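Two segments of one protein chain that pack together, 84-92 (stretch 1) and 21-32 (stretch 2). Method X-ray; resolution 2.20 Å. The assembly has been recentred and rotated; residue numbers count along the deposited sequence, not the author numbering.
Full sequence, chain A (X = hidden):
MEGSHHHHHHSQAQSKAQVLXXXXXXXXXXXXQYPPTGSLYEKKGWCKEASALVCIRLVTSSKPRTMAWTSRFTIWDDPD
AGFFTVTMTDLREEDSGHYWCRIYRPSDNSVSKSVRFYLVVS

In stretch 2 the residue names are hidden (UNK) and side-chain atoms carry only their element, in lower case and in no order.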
ATOM      1  N   PHE A  84       5.436  -9.065  -8.810  1.00 26.31           N
ATOM      2  CA  PHE A  84       5.681  -7.658  -9.057  1.00 25.16           C
ATOM      3  C   PHE A  84       4.698  -6.873  -8.176  1.00 27.16           C
ATOM      4  O   PHE A  84       3.688  -7.411  -7.690  1.00 26.36           O
ATOM      5  CB  PHE A  84       5.521  -7.242 -10.501  1.00 25.35           C
ATOM      6  CG  PHE A  84       4.143  -7.391 -11.070  1.00 26.96           C
ATOM      7  CD1 PHE A  84       3.698  -8.626 -11.532  1.00 27.13           C
ATOM      8  CD2 PHE A  84       3.345  -6.268 -11.295  1.00 27.43           C
ATOM      9  CE1 PHE A  84       2.495  -8.755 -12.208  1.00 26.20           C
ATOM     10  CE2 PHE A  84       2.123  -6.374 -11.984  1.00 28.56           C
ATOM     11  CZ  PHE A  84       1.699  -7.649 -12.444  1.00 27.06           C
ATOM     12  N   THR A  85       5.030  -5.615  -7.930  1.00 26.80           N
ATOM     13  CA  THR A  85       4.221  -4.773  -7.077  1.00 25.67           C
ATOM     14  C   THR A  85       3.878  -3.516  -7.810  1.00 26.01           C
ATOM     15  O   THR A  85       4.774  -2.832  -8.288  1.00 25.61           O
ATOM     16  CB  THR A  85       5.005  -4.292  -5.841  1.00 25.57           C
ATOM     17  OG1 THR A  85       5.429  -5.422  -5.061  1.00 26.24           O
ATOM     18  CG2 THR A  85       4.102  -3.391  -4.997  1.00 23.86           C
ATOM     19  N   VAL A  86       2.592  -3.219  -7.908  1.00 26.22           N
ATOM     20  CA  VAL A  86       2.142  -1.974  -8.503  1.00 27.65           C
ATOM     21  C   VAL A  86       1.919  -0.948  -7.339  1.00 27.89           C
ATOM     22  O   VAL A  86       1.376  -1.298  -6.285  1.00 28.61           O
ATOM     23  CB  VAL A  86       0.780  -2.162  -9.200  1.00 28.91           C
ATOM     24  CG1 VAL A  86       0.277  -0.813  -9.806  1.00 25.90           C
ATOM     25  CG2 VAL A  86       0.921  -3.235 -10.298  1.00 29.39           C
ATOM     26  N   THR A  87       2.332   0.303  -7.536  1.00 28.30           N
ATOM     27  CA  THR A  87       2.111   1.365  -6.543  1.00 27.88           C
ATOM     28  C   THR A  87       1.353   2.484  -7.250  1.00 27.52           C
ATOM     29  O   THR A  87       1.697   2.851  -8.354  1.00 26.35           O
ATOM     30  CB  THR A  87       3.432   1.901  -5.958  1.00 29.25           C
ATOM     31  OG1 THR A  87       4.121   0.844  -5.275  1.00 27.91           O
ATOM     32  CG2 THR A  87       3.163   2.984  -4.894  1.00 30.75           C
ATOM     33  N   MET A  88       0.248   2.933  -6.654  1.00 27.09           N
ATOM     34  CA  MET A  88      -0.560   4.052  -7.174  1.00 29.49           C
ATOM     35  C   MET A  88      -0.528   5.118  -6.036  1.00 28.35           C
ATOM     36  O   MET A  88      -0.957   4.862  -4.897  1.00 29.35           O
ATOM     37  CB  MET A  88      -2.014   3.642  -7.361  1.00 32.17           C
ATOM     38  CG  MET A  88      -2.329   2.866  -8.612  1.00 36.19           C
ATOM     39  SD  MET A  88      -4.114   2.535  -8.647  1.00 38.07           S
ATOM     40  CE  MET A  88      -4.653   3.835  -9.651  1.00 34.80           C
ATOM     41  N   THR A  89       0.024   6.270  -6.306  1.00 27.43           N
ATOM     42  CA  THR A  89       0.132   7.256  -5.232  1.00 28.41           C
ATOM     43  C   THR A  89      -0.912   8.324  -5.399  1.00 28.32           C
ATOM     44  O   THR A  89      -1.564   8.462  -6.497  1.00 27.28           O
ATOM     45  CB  THR A  89       1.530   7.959  -5.170  1.00 27.22           C
ATOM     46  OG1 THR A  89       1.731   8.684  -6.358  1.00 28.43           O
ATOM     47  CG2 THR A  89       2.652   6.981  -5.052  1.00 25.99           C
ATOM     48  N   ASP A  90      -1.155   9.012  -4.282  1.00 30.34           N
ATOM     49  CA  ASP A  90      -2.102  10.105  -4.302  1.00 31.65           C
ATOM     50  C   ASP A  90      -3.481   9.713  -4.821  1.00 29.93           C
ATOM     51  O   ASP A  90      -4.015  10.352  -5.740  1.00 28.94           O
ATOM     52  CB  ASP A  90      -1.555  11.227  -5.191  1.00 35.59           C
ATOM     53  CG  ASP A  90      -2.323  12.522  -4.992  1.00 42.42           C
ATOM     54  OD1 ASP A  90      -2.652  12.820  -3.791  1.00 44.63           O
ATOM     55  OD2 ASP A  90      -2.620  13.215  -6.015  1.00 46.41           O
ATOM     56  N   LEU A  91      -4.070   8.667  -4.255  1.00 30.70           N
ATOM     57  CA  LEU A  91      -5.385   8.232  -4.738  1.00 30.83           C
ATOM     58  C   LEU A  91      -6.422   9.361  -4.677  1.00 32.61           C
ATOM     59  O   LEU A  91      -6.422  10.160  -3.738  1.00 30.84           O
ATOM     60  CB  LEU A  91      -5.906   7.030  -3.925  1.00 28.29           C
ATOM     61  CG  LEU A  91      -5.009   5.780  -4.050  1.00 27.71           C
ATOM     62  CD1 LEU A  91      -5.334   4.690  -2.999  1.00 24.63           C
ATOM     63  CD2 LEU A  91      -5.132   5.275  -5.496  1.00 26.66           C
ATOM     64  N   ARG A  92      -7.265   9.394  -5.713  1.00 33.67           N
ATOM     65  CA  ARG A  92      -8.396  10.290  -5.862  1.00 35.82           C
ATOM     66  C   ARG A  92      -9.640   9.414  -6.064  1.00 35.99           C
ATOM     67  O   ARG A  92      -9.563   8.262  -6.567  1.00 35.95           O
ATOM     68  CB  ARG A  92      -8.259  11.198  -7.090  1.00 39.12           C
ATOM     69  CG  ARG A  92      -7.283  12.288  -6.866  1.00 44.66           C
ATOM     70  CD  ARG A  92      -5.904  11.789  -7.225  1.00 51.76           C
ATOM     71  NE  ARG A  92      -5.747  11.834  -8.666  1.00 54.00           N
ATOM     72  CZ  ARG A  92      -4.794  12.526  -9.262  1.00 54.87           C
ATOM     73  NH1 ARG A  92      -3.920  13.207  -8.523  1.00 54.51           N
ATOM     74  NH2 ARG A  92      -4.746  12.555 -10.586  1.00 55.64           N
ATOM     75  N   UNK A  21      -9.677  -1.188  -0.924  1.00 27.23           N
ATOM     76  CA  UNK A  21     -10.345   0.049  -0.491  1.00 27.36           C
ATOM     77  C   UNK A  21      -9.394   0.974   0.257  1.00 25.85           C
ATOM     78  O   UNK A  21      -8.681   0.535   1.147  1.00 22.99           O
ATOM     79  c   UNK A  21     -13.622   0.554   1.670  1.00 33.19           C
ATOM     80  c   UNK A  21     -12.200   0.858   1.098  1.00 30.67           C
ATOM     81  n   UNK A  21     -14.285   1.615   2.152  1.00 29.78           N
ATOM     82  o   UNK A  21     -14.113  -0.614   1.671  1.00 28.89           O
ATOM     83  c   UNK A  21     -11.534  -0.325   0.427  1.00 26.83           C
ATOM     84  N   UNK A  22      -9.411   2.254  -0.073  1.00 25.87           N
ATOM     85  CA  UNK A  22      -8.555   3.186   0.669  1.00 28.74           C
ATOM     86  C   UNK A  22      -9.243   4.552   0.656  1.00 29.17           C
ATOM     87  O   UNK A  22     -10.407   4.637   0.303  1.00 30.89           O
ATOM     88  c   UNK A  22      -7.186   3.326  -0.004  1.00 30.96           C
ATOM     89  o   UNK A  22      -6.254   3.978   0.845  1.00 32.76           O
ATOM     90  N   UNK A  23      -8.521   5.607   1.036  1.00 27.67           N
ATOM     91  CA  UNK A  23      -9.078   6.943   1.052  1.00 25.95           C
ATOM     92  C   UNK A  23      -8.189   7.879   0.292  1.00 25.29           C
ATOM     93  O   UNK A  23      -7.001   7.611   0.115  1.00 26.92           O
ATOM     94  c   UNK A  23     -10.359   6.546   3.198  1.00 26.05           C
ATOM     95  c   UNK A  23      -9.331   7.461   2.509  1.00 27.88           C
ATOM     96  c   UNK A  23      -8.063   7.517   3.322  1.00 25.00           C
ATOM     97  N   UNK A  24      -8.774   8.975  -0.188  1.00 25.25           N
ATOM     98  CA  UNK A  24      -8.068   9.931  -0.987  1.00 24.96           C
ATOM     99  C   UNK A  24      -6.786  10.396  -0.320  1.00 25.75           C
ATOM    100  O   UNK A  24      -6.708  10.525   0.900  1.00 27.87           O
ATOM    101  c   UNK A  24      -8.969  11.079  -1.316  1.00 25.87           C
ATOM    102  N   UNK A  25      -5.760  10.615  -1.135  1.00 27.77           N
ATOM    103  CA  UNK A  25      -4.466  10.997  -0.616  1.00 25.32           C
ATOM    104  C   UNK A  25      -3.613   9.777  -0.324  1.00 27.64           C
ATOM    105  O   UNK A  25      -2.401   9.879  -0.392  1.00 26.86           O
ATOM    106  N   UNK A  26      -4.189   8.614   0.023  1.00 27.34           N
ATOM    107  CA  UNK A  26      -3.315   7.491   0.319  1.00 27.89           C
ATOM    108  C   UNK A  26      -2.623   6.919  -0.889  1.00 28.79           C
ATOM    109  O   UNK A  26      -2.862   7.333  -2.031  1.00 27.29           O
ATOM    110  c   UNK A  26      -4.762   6.794   2.239  1.00 31.41           C
ATOM    111  o   UNK A  26      -3.018   6.101   3.715  1.00 30.59           O
ATOM    112  c   UNK A  26      -3.811   6.993   3.379  1.00 30.89           C
ATOM    113  c   UNK A  26      -4.065   6.368   0.995  1.00 29.39           C
ATOM    114  n   UNK A  26      -3.891   8.150   3.995  1.00 27.43           N
ATOM    115  N   UNK A  27      -1.739   5.970  -0.605  1.00 30.18           N
ATOM    116  CA  UNK A  27      -0.992   5.262  -1.635  1.00 32.12           C
ATOM    117  C   UNK A  27      -1.431   3.807  -1.650  1.00 32.78           C
ATOM    118  O   UNK A  27      -1.569   3.168  -0.595  1.00 33.24           O
ATOM    119  c   UNK A  27       1.213   4.206  -2.240  1.00 31.45           C
ATOM    120  c   UNK A  27       0.515   5.278  -1.376  1.00 31.58           C
ATOM    121  o   UNK A  27       1.040   6.567  -1.717  1.00 30.46           O
ATOM    122  N   UNK A  28      -1.686   3.285  -2.842  1.00 33.23           N
ATOM    123  CA  UNK A  28      -2.082   1.880  -2.937  1.00 32.97           C
ATOM    124  C   UNK A  28      -0.964   1.005  -3.484  1.00 32.50           C
ATOM    125  O   UNK A  28      -0.323   1.366  -4.475  1.00 32.99           O
ATOM    126  c   UNK A  28      -3.268   1.705  -3.850  1.00 33.60           C
ATOM    127  c   UNK A  28      -3.684  -0.350  -2.316  1.00 34.74           C
ATOM    128  c   UNK A  28      -4.859   0.046  -4.526  1.00 33.00           C
ATOM    129  c   UNK A  28      -3.599   0.212  -3.806  1.00 34.16           C
ATOM    130  N   UNK A  29      -0.771  -0.144  -2.845  1.00 32.35           N
ATOM    131  CA  UNK A  29       0.222  -1.148  -3.222  1.00 31.93           C
ATOM    132  C   UNK A  29      -0.516  -2.426  -3.612  1.00 31.68           C
ATOM    133  O   UNK A  29      -1.356  -2.907  -2.840  1.00 30.68           O
ATOM    134  c   UNK A  29       2.104  -2.501  -2.357  1.00 30.23           C
ATOM    135  c   UNK A  29       1.075  -1.489  -2.025  1.00 34.48           C
ATOM    136  o   UNK A  29       1.725  -0.291  -1.574  1.00 39.38           O
ATOM    137  N   UNK A  30      -0.221  -2.983  -4.795  1.00 29.88           N
ATOM    138  CA  UNK A  30      -0.842  -4.253  -5.211  1.00 28.41           C
ATOM    139  C   UNK A  30       0.241  -5.265  -5.642  1.00 28.71           C
ATOM    140  O   UNK A  30       1.055  -4.992  -6.541  1.00 26.15           O
ATOM    141  c   UNK A  30      -2.887  -3.067  -6.060  1.00 28.48           C
ATOM    142  c   UNK A  30      -2.456  -5.384  -6.795  1.00 29.32           C
ATOM    143  c   UNK A  30      -1.800  -4.055  -6.409  1.00 28.70           C
ATOM    144  N   UNK A  31       0.275  -6.417  -4.989  1.00 28.41           N
ATOM    145  CA  UNK A  31       1.216  -7.456  -5.345  1.00 30.68           C
ATOM    146  C   UNK A  31       0.519  -8.554  -6.196  1.00 32.86           C
ATOM    147  O   UNK A  31      -0.609  -8.994  -5.867  1.00 32.01           O
ATOM    148  n   UNK A  31       5.586  -7.659  -1.159  1.00 41.34           N
ATOM    149  n   UNK A  31       3.627  -8.783  -1.635  1.00 41.24           N
ATOM    150  c   UNK A  31       1.755  -8.118  -4.101  1.00 32.18           C
ATOM    151  c   UNK A  31       2.989  -7.503  -3.616  1.00 36.37           C
ATOM    152  c   UNK A  31       4.874  -8.790  -1.170  1.00 41.08           C
ATOM    153  n   UNK A  31       5.398  -9.896  -0.670  1.00 39.87           N
ATOM    154  c   UNK A  31       2.982  -7.570  -2.128  1.00 38.20           C
ATOM    155  N   UNK A  32       1.181  -8.984  -7.280  1.00 33.31           N
ATOM    156  CA  UNK A  32       0.671 -10.061  -8.141  1.00 34.00           C
ATOM    157  C   UNK A  32       1.799 -11.056  -8.316  1.00 32.80           C
ATOM    158  O   UNK A  32       2.872 -10.716  -8.855  1.00 33.04           O
ATOM    159  s   UNK A  32      -1.494  -8.681  -9.350  1.00 45.89           S
ATOM    160  c   UNK A  32       0.175  -9.505  -9.485  1.00 37.72           C
TER
HETATM  161  O   HOH W   1      -0.204   9.022  -1.412  1.00 32.95           O

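Position 21 carries three carbons in a row, the third bearing one oxygen and one nitrogen, the composition of a glutamine side chain. It points away from stretch 1 and makes no contact with it: Gln21. Position 22 has one carbon and then one oxygen, with the carbon, CB, 3.8 Å from Leu91 CD1; a lone hydroxyl on CB is serine, Ser22.

Position 23 has a carbon carrying two more, a beta-branched side chain without heteroatoms, and points away; this is Val23. At position 24 a single carbon defines alanine, and the CA of Ala24 lies 3.2 Å from Leu91 O in a CA-H...O contact.

Position 25 has no side-chain atoms. Its phi/psi of 90/-29 would jam a CB against the preceding carbonyl oxygen, so the backbone independently calls for glycine: Gly25. Its N donates to Leu91 O at 2.7 Å. Position 26 again shows three carbons, the last with oxygen and nitrogen, hence Gln26. Its side chain leads away and is hydrogen-bonded elsewhere in the structure, whereas its backbone O accepts from Leu91 N at 2.9 Å. A bond from Gln26 N to Val23 O, 3.0 Å, closes a type II turn.

Position 27 has a carbon bearing one oxygen and one carbon, the threonine pattern. In Thr27, CG2 meets Thr87 CG2 at 3.5 Å, while OG1 lies 2.8 Å from the oxygen of water 1. That water also donates to Gly25 O (2.6 Å) and accepts from Asp90 N (3.0 Å), joining the stretches where the strand pairing gives out.

Position 28 has four carbons forked at the second, so leucine rather than isoleucine. Leu28 CB is 4.2 Å from Met88 CB and 3.7 Å from Leu91 CD1. Position 29 repeats the carbon with one oxygen and one carbon; Thr29 brings its CG2 to 3.4 Å from Thr85 CG2. Position 30 has a carbon with two carbon branches, and Val30 CB faces Val86 CB at 4.2 Å.

Position 31 runs three carbons, a nitrogen, then a carbon with two more nitrogens: a guanidinium, so Arg31. Its aliphatic CG lies 3.5 Å from Thr85 OG1. Position 32 ends in sulfur after one carbon; Cys32 is covalently bonded elsewhere in the structure, and its CB sits over one face of the Phe84 ring, 3.7 Å from CE1.

The contact is an antiparallel strand pairing, with axes at 161°. Reciprocal N-H...O bonds join Phe84 with Cys32, Val86 with Val30, and Met88 with Leu28; Met88 N to Leu28 O, for example, is 2.7 Å. These pairs place their mainly apolar side chains on one face, while Thr85, Thr87, Thr29 and Arg31 occupy the other. Beyond the ladder, Leu91 continues the join: its N and O bond to the turn, and its side chain packs against Ser22 and Leu28. Together the stretches bury 772 Å², both sides summed.

Stretch 2 21-32: QSVAGQTLTVRC
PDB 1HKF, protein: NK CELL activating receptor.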